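Long-range contacts in FAD-binding oxidoreductase (Gulosibacter chungangensis, PDB 7PBG), which oxidises 4-alkylphenols such as 4-ethylphenol, dehydrogenating the side chain toward 4-vinylphenol with a covalently bound FAD: residues Ala122-Pro128 with Thr229-Leu235; Tyr132-Tyr136 with Ile148-Glu152; Met159-Met163 with His175-Arg179. All blocks are in the same frame, centred on the assembly; numbering follows the deposited sequence.

Interaction 1 (Ala122-Pro128 with Thr229-Leu235)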
loop_
_atom_site.group_PDB
_atom_site.type_symbol
_atom_site.label_atom_id
_atom_site.label_comp_id
_atom_site.label_asym_id
_atom_site.label_seq_id
_atom_site.Cartn_x
_atom_site.Cartn_y
_atom_site.Cartn_z
ATOM N N ALA A 122 -3.174 -2.100 18.194
ATOM C CA ALA A 122 -4.059 -2.947 17.349
ATOM C C ALA A 122 -3.287 -3.657 16.252
ATOM O O ALA A 122 -3.538 -3.384 15.045
ATOM C CB ALA A 122 -5.138 -2.133 16.733
ATOM N N TYR A 123 -2.306 -4.452 16.616
ATOM C CA TYR A 123 -1.619 -5.325 15.630
ATOM C C TYR A 123 -1.231 -6.656 16.263
ATOM O O TYR A 123 -1.112 -6.754 17.463
ATOM C CB TYR A 123 -0.436 -4.636 14.984
ATOM C CG TYR A 123 0.757 -4.411 15.866
ATOM C CD1 TYR A 123 1.736 -5.373 16.031
ATOM C CD2 TYR A 123 0.904 -3.242 16.581
ATOM C CE1 TYR A 123 2.846 -5.176 16.850
ATOM C CE2 TYR A 123 2.013 -3.011 17.367
ATOM C CZ TYR A 123 2.994 -3.978 17.516
ATOM O OH TYR A 123 4.085 -3.761 18.323
ATOM N N ALA A 124 -0.929 -7.630 15.411
ATOM C CA ALA A 124 -0.357 -8.903 15.849
ATOM C C ALA A 124 0.886 -9.144 15.011
ATOM O O ALA A 124 1.060 -8.500 13.955
ATOM C CB ALA A 124 -1.365 -10.016 15.695
ATOM N N VAL A 125 1.732 -9.989 15.519
ATOM C CA VAL A 125 2.964 -10.438 14.820
ATOM C C VAL A 125 2.908 -11.951 14.695
ATOM O O VAL A 125 2.706 -12.662 15.747
ATOM C CB VAL A 125 4.251 -9.961 15.512
ATOM C CG1 VAL A 125 5.511 -10.464 14.798
ATOM C CG2 VAL A 125 4.244 -8.455 15.676
ATOM N N VAL A 126 3.087 -12.442 13.486
ATOM C CA VAL A 126 2.897 -13.889 13.233
ATOM C C VAL A 126 4.124 -14.478 12.554
ATOM O O VAL A 126 4.780 -13.797 11.748
ATOM C CB VAL A 126 1.617 -14.169 12.420
ATOM C CG1 VAL A 126 0.402 -13.712 13.197
ATOM C CG2 VAL A 126 1.645 -13.517 11.054
ATOM N N GLU A 127 4.357 -15.722 12.854
ATOM C CA GLU A 127 5.270 -16.589 12.075
ATOM C C GLU A 127 4.463 -17.267 10.974
ATOM O O GLU A 127 3.221 -17.274 10.928
ATOM C CB GLU A 127 5.954 -17.580 13.038
ATOM C CG GLU A 127 6.858 -16.867 14.026
ATOM C CD GLU A 127 7.728 -17.782 14.851
ATOM O OE1 GLU A 127 7.227 -18.856 15.231
ATOM O OE2 GLU A 127 8.961 -17.477 14.992
ATOM N N PRO A 128 5.146 -17.947 10.046
ATOM C CA PRO A 128 4.457 -18.514 8.897
ATOM C C PRO A 128 3.292 -19.466 9.201
ATOM O O PRO A 128 2.317 -19.470 8.504
ATOM C CB PRO A 128 5.584 -19.227 8.138
ATOM C CG PRO A 128 6.813 -18.463 8.517
ATOM C CD PRO A 128 6.620 -18.039 9.962
ATOM N N THR A 229 9.888 -14.856 7.308
ATOM C CA THR A 229 9.957 -15.626 8.579
ATOM C C THR A 229 9.133 -14.937 9.662
ATOM O O THR A 229 8.947 -15.522 10.746
ATOM C CB THR A 229 11.425 -15.807 8.950
ATOM O OG1 THR A 229 12.006 -14.506 9.087
ATOM C CG2 THR A 229 12.155 -16.607 7.894
ATOM N N ARG A 230 8.657 -13.740 9.419
ATOM C CA ARG A 230 7.894 -12.972 10.453
ATOM C C ARG A 230 7.139 -11.878 9.741
ATOM O O ARG A 230 7.714 -11.251 8.788
ATOM C CB ARG A 230 8.853 -12.418 11.518
ATOM C CG ARG A 230 8.100 -11.842 12.715
ATOM C CD ARG A 230 8.922 -10.930 13.596
ATOM N NE ARG A 230 10.019 -11.670 14.183
ATOM C CZ ARG A 230 10.579 -11.427 15.343
ATOM N NH1 ARG A 230 10.157 -10.427 16.102
ATOM N NH2 ARG A 230 11.544 -12.232 15.747
ATOM N N MET A 231 5.905 -11.583 10.169
ATOM C CA MET A 231 5.092 -10.551 9.518
ATOM C C MET A 231 4.177 -9.897 10.548
ATOM O O MET A 231 3.582 -10.639 11.373
ATOM C CB MET A 231 4.228 -11.127 8.404
ATOM C CG MET A 231 3.461 -10.065 7.627
ATOM S SD MET A 231 2.363 -10.807 6.422
ATOM C CE MET A 231 3.539 -10.916 5.078
ATOM N N GLY A 232 4.144 -8.562 10.545
ATOM C CA GLY A 232 3.129 -7.861 11.343
ATOM C C GLY A 232 1.830 -7.786 10.567
ATOM O O GLY A 232 1.860 -7.567 9.319
ATOM N N MET A 233 0.710 -7.951 11.264
ATOM C CA MET A 233 -0.630 -7.840 10.633
ATOM C C MET A 233 -1.442 -6.897 11.493
ATOM O O MET A 233 -1.675 -7.253 12.657
ATOM C CB MET A 233 -1.345 -9.181 10.484
ATOM C CG MET A 233 -2.753 -9.092 9.889
ATOM S SD MET A 233 -2.733 -8.215 8.277
ATOM C CE MET A 233 -1.658 -9.287 7.322
ATOM N N GLN A 234 -1.722 -5.698 10.993
ATOM C CA GLN A 234 -2.563 -4.730 11.768
ATOM C C GLN A 234 -4.005 -5.269 11.830
ATOM O O GLN A 234 -4.447 -5.908 10.866
ATOM C CB GLN A 234 -2.422 -3.363 11.111
ATOM C CG GLN A 234 -0.997 -2.885 11.184
ATOM C CD GLN A 234 -0.733 -1.601 10.467
ATOM O OE1 GLN A 234 -1.547 -1.142 9.668
ATOM N NE2 GLN A 234 0.397 -1.019 10.797
ATOM N N LEU A 235 -4.684 -5.082 12.961
ATOM C CA LEU A 235 -5.961 -5.724 13.274
ATOM C C LEU A 235 -6.988 -4.660 13.601
ATOM O O LEU A 235 -6.709 -3.758 14.368
ATOM C CB LEU A 235 -5.816 -6.674 14.488
ATOM C CG LEU A 235 -4.820 -7.815 14.354
ATOM C CD1 LEU A 235 -4.867 -8.739 15.600
ATOM C CD2 LEU A 235 -5.088 -8.612 13.082
HETATM O O HOH W 1 10.455 -16.386 13.033
#

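Interaction 2 (Tyr132-Tyr136 with Ile148-Glu152). With FAD (flavin-adenine dinucleotide), chain C.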
loop_
_atom_site.group_PDB
_atom_site.type_symbol
_atom_site.label_atom_id
_atom_site.label_comp_id
_atom_site.label_asym_id
_atom_site.label_seq_id
_atom_site.Cartn_x
_atom_site.Cartn_y
_atom_site.Cartn_z
ATOM N N TYR A 132 -5.628 -18.730 10.454
ATOM C CA TYR A 132 -6.660 -17.779 10.921
ATOM C C TYR A 132 -7.249 -18.345 12.197
ATOM O O TYR A 132 -7.540 -17.579 13.124
ATOM C CB TYR A 132 -7.710 -17.586 9.845
ATOM C CG TYR A 132 -7.205 -16.821 8.654
ATOM C CD1 TYR A 132 -6.639 -15.564 8.782
ATOM C CD2 TYR A 132 -7.148 -17.438 7.425
ATOM C CE1 TYR A 132 -6.253 -14.861 7.647
ATOM C CE2 TYR A 132 -6.683 -16.774 6.303
ATOM C CZ TYR A 132 -6.163 -15.502 6.429
ATOM O OH TYR A 132 -5.700 -14.784 5.338
ATOM N N LYS A 133 -7.469 -19.652 12.251
ATOM C CA LYS A 133 -8.049 -20.275 13.481
ATOM C C LYS A 133 -7.172 -19.933 14.692
ATOM O O LYS A 133 -7.691 -19.442 15.710
ATOM C CB LYS A 133 -8.191 -21.788 13.325
ATOM C CG LYS A 133 -8.672 -22.530 14.565
ATOM C CD LYS A 133 -9.027 -23.983 14.242
ATOM C CE LYS A 133 -9.406 -24.803 15.456
ATOM N NZ LYS A 133 -8.194 -25.375 16.087
ATOM N N THR A 134 -5.861 -20.167 14.584
ATOM C CA THR A 134 -4.911 -19.962 15.690
ATOM C C THR A 134 -4.862 -18.494 16.120
ATOM O O THR A 134 -4.868 -18.225 17.332
ATOM C CB THR A 134 -3.529 -20.475 15.295
ATOM O OG1 THR A 134 -3.751 -21.863 15.084
ATOM C CG2 THR A 134 -2.513 -20.232 16.392
ATOM N N LEU A 135 -4.809 -17.550 15.156
ATOM C CA LEU A 135 -4.676 -16.141 15.524
ATOM C C LEU A 135 -5.980 -15.717 16.180
ATOM O O LEU A 135 -5.891 -15.037 17.184
ATOM C CB LEU A 135 -4.369 -15.295 14.286
ATOM C CG LEU A 135 -4.167 -13.817 14.593
ATOM C CD1 LEU A 135 -2.991 -13.594 15.516
ATOM C CD2 LEU A 135 -4.002 -13.007 13.293
ATOM N N TYR A 136 -7.119 -16.219 15.701
ATOM C CA TYR A 136 -8.426 -15.885 16.291
ATOM C C TYR A 136 -8.413 -16.339 17.744
ATOM O O TYR A 136 -8.789 -15.540 18.652
ATOM C CB TYR A 136 -9.542 -16.530 15.505
ATOM C CG TYR A 136 -10.854 -16.449 16.214
ATOM C CD1 TYR A 136 -11.495 -15.239 16.291
ATOM C CD2 TYR A 136 -11.375 -17.552 16.858
ATOM C CE1 TYR A 136 -12.711 -15.138 16.928
ATOM C CE2 TYR A 136 -12.567 -17.452 17.549
ATOM C CZ TYR A 136 -13.217 -16.237 17.602
ATOM O OH TYR A 136 -14.410 -16.125 18.275
ATOM N N ILE A 148 -9.652 -10.251 13.775
ATOM C CA ILE A 148 -8.864 -10.642 12.588
ATOM C C ILE A 148 -9.746 -10.531 11.332
ATOM O O ILE A 148 -10.952 -10.289 11.411
ATOM C CB ILE A 148 -8.265 -12.027 12.741
ATOM C CG1 ILE A 148 -9.331 -13.120 12.691
ATOM C CG2 ILE A 148 -7.451 -12.127 14.026
ATOM C CD1 ILE A 148 -8.777 -14.453 12.248
ATOM N N ASP A 149 -9.116 -10.729 10.186
ATOM C CA ASP A 149 -9.776 -10.665 8.861
ATOM C C ASP A 149 -9.464 -11.974 8.152
ATOM O O ASP A 149 -8.418 -12.099 7.471
ATOM C CB ASP A 149 -9.339 -9.479 8.000
ATOM C CG ASP A 149 -10.166 -9.373 6.740
ATOM O OD1 ASP A 149 -11.107 -8.570 6.731
ATOM O OD2 ASP A 149 -9.857 -10.108 5.790
ATOM N N PRO A 150 -10.264 -13.036 8.390
ATOM C CA PRO A 150 -9.985 -14.315 7.750
ATOM C C PRO A 150 -10.449 -14.361 6.290
ATOM O O PRO A 150 -11.483 -13.840 5.883
ATOM C CB PRO A 150 -10.771 -15.334 8.588
ATOM C CG PRO A 150 -11.944 -14.526 9.167
ATOM C CD PRO A 150 -11.443 -13.098 9.297
ATOM N N ALA A 151 -9.701 -15.112 5.483
ATOM C CA ALA A 151 -10.202 -15.679 4.219
ATOM C C ALA A 151 -11.260 -16.743 4.549
ATOM O O ALA A 151 -11.610 -16.965 5.770
ATOM C CB ALA A 151 -9.017 -16.259 3.461
ATOM N N GLU A 152 -11.785 -17.409 3.526
ATOM C CA GLU A 152 -12.960 -18.300 3.643
ATOM C C GLU A 152 -12.611 -19.546 4.446
ATOM O O GLU A 152 -13.513 -20.054 5.128
ATOM C CB GLU A 152 -13.528 -18.649 2.271
ATOM C CG GLU A 152 -14.375 -17.515 1.739
ATOM C CD GLU A 152 -15.509 -17.818 0.782
ATOM O OE1 GLU A 152 -15.976 -18.985 0.698
ATOM O OE2 GLU A 152 -15.977 -16.858 0.177
HETATM P PA FAD C . 0.650 -20.584 1.377
HETATM O O1A FAD C . 0.307 -21.735 0.488
HETATM O O2A FAD C . 1.499 -20.842 2.597
HETATM O O5B FAD C . 1.381 -19.504 0.506
HETATM C C5B FAD C . 0.912 -19.135 -0.783
HETATM C C4B FAD C . 2.101 -18.670 -1.588
HETATM O O4B FAD C . 2.680 -17.468 -1.002
HETATM C C3B FAD C . 3.284 -19.648 -1.669
HETATM O O3B FAD C . 3.075 -20.634 -2.677
HETATM C C2B FAD C . 4.477 -18.705 -1.890
HETATM O O2B FAD C . 4.545 -18.349 -3.258
HETATM C C1B FAD C . 4.096 -17.524 -1.003
HETATM N N9A FAD C . 4.547 -17.625 0.360
HETATM C C8A FAD C . 3.800 -18.027 1.422
HETATM N N7A FAD C . 4.471 -17.995 2.536
HETATM C C5A FAD C . 5.743 -17.611 2.181
HETATM C C6A FAD C . 6.889 -17.350 2.938
HETATM N N6A FAD C . 6.954 -17.548 4.261
HETATM N N1A FAD C . 7.994 -16.960 2.263
HETATM C C2A FAD C . 7.909 -16.769 0.921
HETATM N N3A FAD C . 6.871 -16.949 0.115
HETATM C C4A FAD C . 5.805 -17.378 0.821
HETATM N N1 FAD C . -8.144 -16.992 -0.978
HETATM C C2 FAD C . -8.358 -15.770 -0.526
HETATM O O2 FAD C . -7.425 -14.928 -0.470
HETATM N N3 FAD C . -9.554 -15.403 -0.027
HETATM C C4 FAD C . -10.641 -16.229 -0.038
HETATM O O4 FAD C . -11.702 -15.862 0.502
HETATM C C4X FAD C . -10.479 -17.504 -0.546
HETATM N N5 FAD C . -11.524 -18.288 -0.572
HETATM C C5X FAD C . -11.329 -19.553 -1.071
HETATM C C6 FAD C . -12.429 -20.422 -1.086
HETATM C C7 FAD C . -12.316 -21.730 -1.516
HETATM C C7M FAD C . -13.532 -22.634 -1.495
HETATM C C8 FAD C . -11.051 -22.192 -1.937
HETATM C C8M FAD C . -10.879 -23.603 -2.413
HETATM C C9 FAD C . -9.969 -21.337 -1.960
HETATM C C9A FAD C . -10.066 -20.005 -1.515
HETATM N N10 FAD C . -8.982 -19.134 -1.468
HETATM C C10 FAD C . -9.152 -17.851 -0.968
HETATM C "C1'" FAD C . -7.609 -19.564 -1.840
HETATM C "C2'" FAD C . -6.809 -20.138 -0.660
HETATM O "O2'" FAD C . -7.636 -21.040 0.151
HETATM C "C3'" FAD C . -6.254 -19.092 0.329
HETATM O "O3'" FAD C . -5.718 -17.997 -0.372
HETATM C "C4'" FAD C . -5.194 -19.607 1.313
HETATM O "O4'" FAD C . -5.161 -18.772 2.481
HETATM C "C5'" FAD C . -3.834 -19.654 0.672
HETATM O "O5'" FAD C . -3.025 -20.706 1.214
HETATM P P FAD C . -2.042 -20.452 2.446
HETATM O O1P FAD C . -1.736 -21.777 3.079
HETATM O O2P FAD C . -2.684 -19.395 3.288
HETATM O O3P FAD C . -0.721 -19.849 1.777
#

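Interaction 3 (Met159-Met163 with His175-Arg179). With FAD (flavin-adenine dinucleotide), chain C.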
loop_
_atom_site.group_PDB
_atom_site.type_symbol
_atom_site.label_atom_id
_atom_site.label_comp_id
_atom_site.label_asym_id
_atom_site.label_seq_id
_atom_site.Cartn_x
_atom_site.Cartn_y
_atom_site.Cartn_z
ATOM N N MET A 159 0.119 -15.134 7.116
ATOM C CA MET A 159 1.279 -14.671 6.320
ATOM C C MET A 159 1.155 -15.135 4.875
ATOM O O MET A 159 1.352 -14.320 3.896
ATOM C CB MET A 159 2.566 -15.205 6.934
ATOM C CG MET A 159 3.753 -14.764 6.177
ATOM S SD MET A 159 5.281 -15.508 6.766
ATOM C CE MET A 159 5.403 -14.687 8.357
ATOM N N GLY A 160 0.907 -16.428 4.697
ATOM C CA GLY A 160 0.906 -17.017 3.346
ATOM C C GLY A 160 -0.160 -16.394 2.466
ATOM O O GLY A 160 0.084 -16.056 1.304
ATOM N N ASN A 161 -1.357 -16.169 3.015
ATOM C CA ASN A 161 -2.443 -15.559 2.233
ATOM C C ASN A 161 -1.984 -14.159 1.807
ATOM O O ASN A 161 -2.202 -13.764 0.653
ATOM C CB ASN A 161 -3.709 -15.545 3.084
ATOM C CG ASN A 161 -4.857 -14.917 2.347
ATOM O OD1 ASN A 161 -4.975 -13.674 2.301
ATOM N ND2 ASN A 161 -5.695 -15.764 1.781
ATOM N N THR A 162 -1.399 -13.401 2.736
ATOM C CA THR A 162 -0.917 -12.035 2.481
ATOM C C THR A 162 0.045 -12.065 1.306
ATOM O O THR A 162 -0.044 -11.123 0.476
ATOM C CB THR A 162 -0.360 -11.389 3.753
ATOM O OG1 THR A 162 -1.401 -11.325 4.727
ATOM C CG2 THR A 162 0.119 -9.987 3.520
ATOM N N MET A 163 0.976 -13.016 1.298
ATOM C CA MET A 163 2.038 -13.059 0.249
ATOM C C MET A 163 1.424 -13.311 -1.135
ATOM O O MET A 163 2.124 -13.047 -2.147
ATOM C CB MET A 163 3.072 -14.149 0.497
ATOM C CG MET A 163 3.665 -14.174 1.859
ATOM S SD MET A 163 4.951 -12.986 2.058
ATOM C CE MET A 163 6.289 -13.523 0.979
ATOM N N HIS A 175 -5.569 -7.732 2.809
ATOM C CA HIS A 175 -4.523 -8.240 3.707
ATOM C C HIS A 175 -3.220 -7.510 3.429
ATOM O O HIS A 175 -2.525 -7.169 4.374
ATOM C CB HIS A 175 -4.446 -9.758 3.562
ATOM C CG HIS A 175 -5.705 -10.428 4.000
ATOM N ND1 HIS A 175 -5.954 -11.756 3.759
ATOM C CD2 HIS A 175 -6.811 -9.943 4.634
ATOM C CE1 HIS A 175 -7.110 -12.070 4.288
ATOM N NE2 HIS A 175 -7.670 -10.973 4.834
ATOM N N SER A 176 -2.962 -7.177 2.185
ATOM C CA SER A 176 -1.710 -6.482 1.804
ATOM C C SER A 176 -1.666 -5.085 2.409
ATOM O O SER A 176 -0.574 -4.588 2.651
ATOM C CB SER A 176 -1.520 -6.388 0.319
ATOM O OG SER A 176 -2.403 -5.444 -0.228
ATOM N N MET A 177 -2.802 -4.439 2.600
ATOM C CA MET A 177 -2.884 -3.077 3.190
ATOM C C MET A 177 -2.522 -3.111 4.675
ATOM O O MET A 177 -1.846 -2.188 5.163
ATOM C CB MET A 177 -4.316 -2.552 3.032
ATOM C CG MET A 177 -4.589 -1.177 3.593
ATOM S SD MET A 177 -6.248 -0.634 2.980
ATOM C CE MET A 177 -6.259 -1.255 1.305
ATOM N N TRP A 178 -2.872 -4.176 5.367
ATOM C CA TRP A 178 -2.704 -4.250 6.837
ATOM C C TRP A 178 -1.440 -4.978 7.263
ATOM O O TRP A 178 -1.080 -4.842 8.433
ATOM C CB TRP A 178 -3.988 -4.790 7.454
ATOM C CG TRP A 178 -5.114 -3.931 6.995
ATOM C CD1 TRP A 178 -6.085 -4.248 6.086
ATOM C CD2 TRP A 178 -5.292 -2.542 7.310
ATOM N NE1 TRP A 178 -6.887 -3.170 5.874
ATOM C CE2 TRP A 178 -6.441 -2.113 6.612
ATOM C CE3 TRP A 178 -4.619 -1.632 8.140
ATOM C CZ2 TRP A 178 -6.931 -0.815 6.701
ATOM C CZ3 TRP A 178 -5.092 -0.337 8.212
ATOM C CH2 TRP A 178 -6.226 0.060 7.498
ATOM N N ARG A 179 -0.791 -5.672 6.323
ATOM C CA ARG A 179 0.601 -6.154 6.443
ATOM C C ARG A 179 1.486 -4.975 6.838
ATOM O O ARG A 179 1.494 -3.959 6.121
ATOM C CB ARG A 179 1.034 -6.724 5.103
ATOM C CG ARG A 179 2.491 -7.179 5.019
ATOM C CD ARG A 179 2.878 -7.338 3.583
ATOM N NE ARG A 179 3.015 -6.022 2.960
ATOM C CZ ARG A 179 2.725 -5.709 1.707
ATOM N NH1 ARG A 179 2.301 -6.633 0.878
ATOM N NH2 ARG A 179 2.851 -4.469 1.288
HETATM P PA FAD C . 0.650 -20.584 1.377
HETATM O O1A FAD C . 0.307 -21.735 0.488
HETATM O O2A FAD C . 1.499 -20.842 2.597
HETATM O O5B FAD C . 1.381 -19.504 0.506
HETATM C C5B FAD C . 0.912 -19.135 -0.783
HETATM C C4B FAD C . 2.101 -18.670 -1.588
HETATM O O4B FAD C . 2.680 -17.468 -1.002
HETATM C C3B FAD C . 3.284 -19.648 -1.669
HETATM O O3B FAD C . 3.075 -20.634 -2.677
HETATM C C2B FAD C . 4.477 -18.705 -1.890
HETATM O O2B FAD C . 4.545 -18.349 -3.258
HETATM C C1B FAD C . 4.096 -17.524 -1.003
HETATM N N9A FAD C . 4.547 -17.625 0.360
HETATM C C8A FAD C . 3.800 -18.027 1.422
HETATM N N7A FAD C . 4.471 -17.995 2.536
HETATM C C5A FAD C . 5.743 -17.611 2.181
HETATM C C6A FAD C . 6.889 -17.350 2.938
HETATM N N6A FAD C . 6.954 -17.548 4.261
HETATM N N1A FAD C . 7.994 -16.960 2.263
HETATM C C2A FAD C . 7.909 -16.769 0.921
HETATM N N3A FAD C . 6.871 -16.949 0.115
HETATM C C4A FAD C . 5.805 -17.378 0.821
HETATM N N1 FAD C . -8.144 -16.992 -0.978
HETATM C C2 FAD C . -8.358 -15.770 -0.526
HETATM O O2 FAD C . -7.425 -14.928 -0.470
HETATM N N3 FAD C . -9.554 -15.403 -0.027
HETATM C C4 FAD C . -10.641 -16.229 -0.038
HETATM O O4 FAD C . -11.702 -15.862 0.502
HETATM C C4X FAD C . -10.479 -17.504 -0.546
HETATM N N5 FAD C . -11.524 -18.288 -0.572
HETATM C C5X FAD C . -11.329 -19.553 -1.071
HETATM C C6 FAD C . -12.429 -20.422 -1.086
HETATM C C7 FAD C . -12.316 -21.730 -1.516
HETATM C C7M FAD C . -13.532 -22.634 -1.495
HETATM C C8 FAD C . -11.051 -22.192 -1.937
HETATM C C8M FAD C . -10.879 -23.603 -2.413
HETATM C C9 FAD C . -9.969 -21.337 -1.960
HETATM C C9A FAD C . -10.066 -20.005 -1.515
HETATM N N10 FAD C . -8.982 -19.134 -1.468
HETATM C C10 FAD C . -9.152 -17.851 -0.968
HETATM C "C1'" FAD C . -7.609 -19.564 -1.840
HETATM C "C2'" FAD C . -6.809 -20.138 -0.660
HETATM O "O2'" FAD C . -7.636 -21.040 0.151
HETATM C "C3'" FAD C . -6.254 -19.092 0.329
HETATM O "O3'" FAD C . -5.718 -17.997 -0.372
HETATM C "C4'" FAD C . -5.194 -19.607 1.313
HETATM O "O4'" FAD C . -5.161 -18.772 2.481
HETATM C "C5'" FAD C . -3.834 -19.654 0.672
HETATM O "O5'" FAD C . -3.025 -20.706 1.214
HETATM P P FAD C . -2.042 -20.452 2.446
HETATM O O1P FAD C . -1.736 -21.777 3.079
HETATM O O2P FAD C . -2.684 -19.395 3.288
HETATM O O3P FAD C . -0.721 -19.849 1.777
#

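Interaction 1 (Ala122-Pro128 with Thr229-Leu235)
Ala124 and Met233 face each other as an antiparallel hydrogen-bonded pair, each closing both of its backbone groups on the other. Ala124 N reaches Met233 O at 2.9 Å, and Met233 N returns to Ala124 O at 2.8 Å. Two residues along, Val126 and Met231 repeat the pattern: Val126 N gives to Met231 O at 2.8 Å, while the return bond from Met231 N to Val126 O is more bent at the hydrogen, 149°. The fifth bond, Leu235 N to Ala122 O, leaves the carbonyl plane, its donor lying 45° above it; the same Ala122 oxygen also accepts from Arg436 of the second subunit. Ala122 and Tyr123 form a G1 beta bulge opposite Asn118. Val125 turns its own backbone polar groups to the other neighbouring strand, at Leu115 and Glu116.

Side chains fill in around this frame. With CG1 anti to the backbone N (chi1 179°), Val125 rests that methyl on Arg230 CG, 3.6 Å away, the two chains crossing obliquely. On the face that carries Ala124, Leu235 CD1 comes up to Ala124 CB at 3.7 Å. At the Glu127-Thr229 end a water donates both to Glu127 OE2, at 2.7 Å, and to Thr229 O, while Glu127 OE1 takes the backbone N of Arg113 and Thr229 OG1 pairs with Glu183. Gln234 NE2 finds its partner outside the segments, at His206 O.

This is the antiparallel sheet of the PCMH-type FAD-binding domain, joining strand 123-126 to the much later strand 226-237. With nearly every residue here buried, the chemistry implies that backbone hydrogen bonds hold the pairing and satisfy these buried donors and acceptors across the two strands.

Interaction 2 (Tyr132-Tyr136 with Ile148-Glu152)
Tyr132 lays one face of its ring on the backbone of Pro150 and Ala151. Pro150 CA stands 3.8 Å from the ring centroid, 16° off the normal, a CH-pi contact over the face. Ala151 N sits above the same face, nearer the rim, and is 3.5 Å from Tyr132 CE2. The ring reaches this place because its CG lies beside the backbone N, anti to the carbonyl carbon (chi1 -70°).

The remaining contacts are apolar. Ile148 inserts its two branches at the start of helix 132-142: CD1 touches Tyr136 CB at 3.9 Å and lies close to the Tyr132 carbonyl, while CG2 packs on Leu135 CD2 at 3.6 Å, the two side chains running past each other in opposite directions. Ala151 CB touches Tyr132 CE2 at 3.7 Å and also lies 3.6 Å from FAD N3.

The polar side chains of the loop find their partners outside the two segments. Asp149 bonds Thr170, and Glu152 forms a salt bridge with Arg371 and a hydrogen bond with Ser383. The backbone N of Glu152 makes a weak hydrogen bond to FAD O4 at 3.4 Å. Without the ring, as with an alanine at Tyr132, Pro150 CA and Ala151 N would probably lose the surface they rest on, and the loop would be freer to shift against the flavin.

Here the first turn of the helix carries the loop that borders the pyrimidine side of the isoalloxazine in this FAD-binding domain. The chemistry implies shape rather than polar bonding between the two segments: the Tyr132 ring gives the loop a surface to rest on, consistent with a part in placing it, and the loop's backbone and Ala151 then meet the cofactor.

Interaction 3 (Met159-Met163 with His175-Arg179)
His175 donates from ND1 to Asn161 OD1, a 2.6 Å hydrogen bond with 156° at the hydrogen. The oxygen lies near the plane of the imidazole, at its edge, but the donor stands 41° out of the amide's carbonyl plane, so the bond misses the lone-pair direction. The opposite ring nitrogen, NE2, bonds to Asp149 OD2, which makes His175 a bridge between the loop at 148-152 and the helix. The carboxylate would probably favour a ring protonated on both nitrogens, so that ND1 can donate as well.

Hydrogen bonds to the cofactor come from the other end of the same amide. Asn161 ND2 gives to FAD O4' at 3.1 Å and to FAD O2 at 3.0 Å, gripping the ribityl chain and the flavin pyrimidine together. CG anti to the backbone N (chi1 179°) carries the amide out between His175 and the cofactor, and with OD1 engaged by His175 its flip is fixed, leaving ND2 turned to FAD.

The short helix 158-163 runs alongside the dinucleotide in the FAD-binding domain of the PCMH family, where Gly160 passes close to the pyrophosphate: a side chain on it would clash with FAD O3P. Met159 SD and Met163 CE both approach the adenine from the same side, the latter 3.6 Å from FAD N3A.

In van der Waals contact, Thr162 packs against His175 and against Arg179, just past the end of helix 175-178. Its methyl CG2 sits against Arg179 CB at 3.7 Å and the rest of that aliphatic chain, whereas its OG1, hydrogen-bonded to Val158 O, lies 3.6 Å from His175 CB. Beyond this stem Arg179 NE forms a salt bridge with Glu217, and its guanidinium lies with one face over Ser176 O.

All three contacts are buried, but they differ in what holds them. Interaction 1 is a sheet pairing of distant parts of the chain and also meets the second subunit; interactions 2 and 3 join neighbouring elements and touch FAD. Interaction 2 is packing, whereas interaction 3 centres on the His175-Asn161 hydrogen bond and the amide's bonds to FAD. Leu135 of interaction 2 lies on Ala124 and Val126, setting helix 132-142 against the sheet, and Thr162 meets Met233 from the helix 158-163 side. Interactions 2 and 3 are coupled by Asp149 and His175 and by Tyr132, whose hydroxyl packs close to Asn161 CB. The sheet thus backs two cofactor-facing contacts.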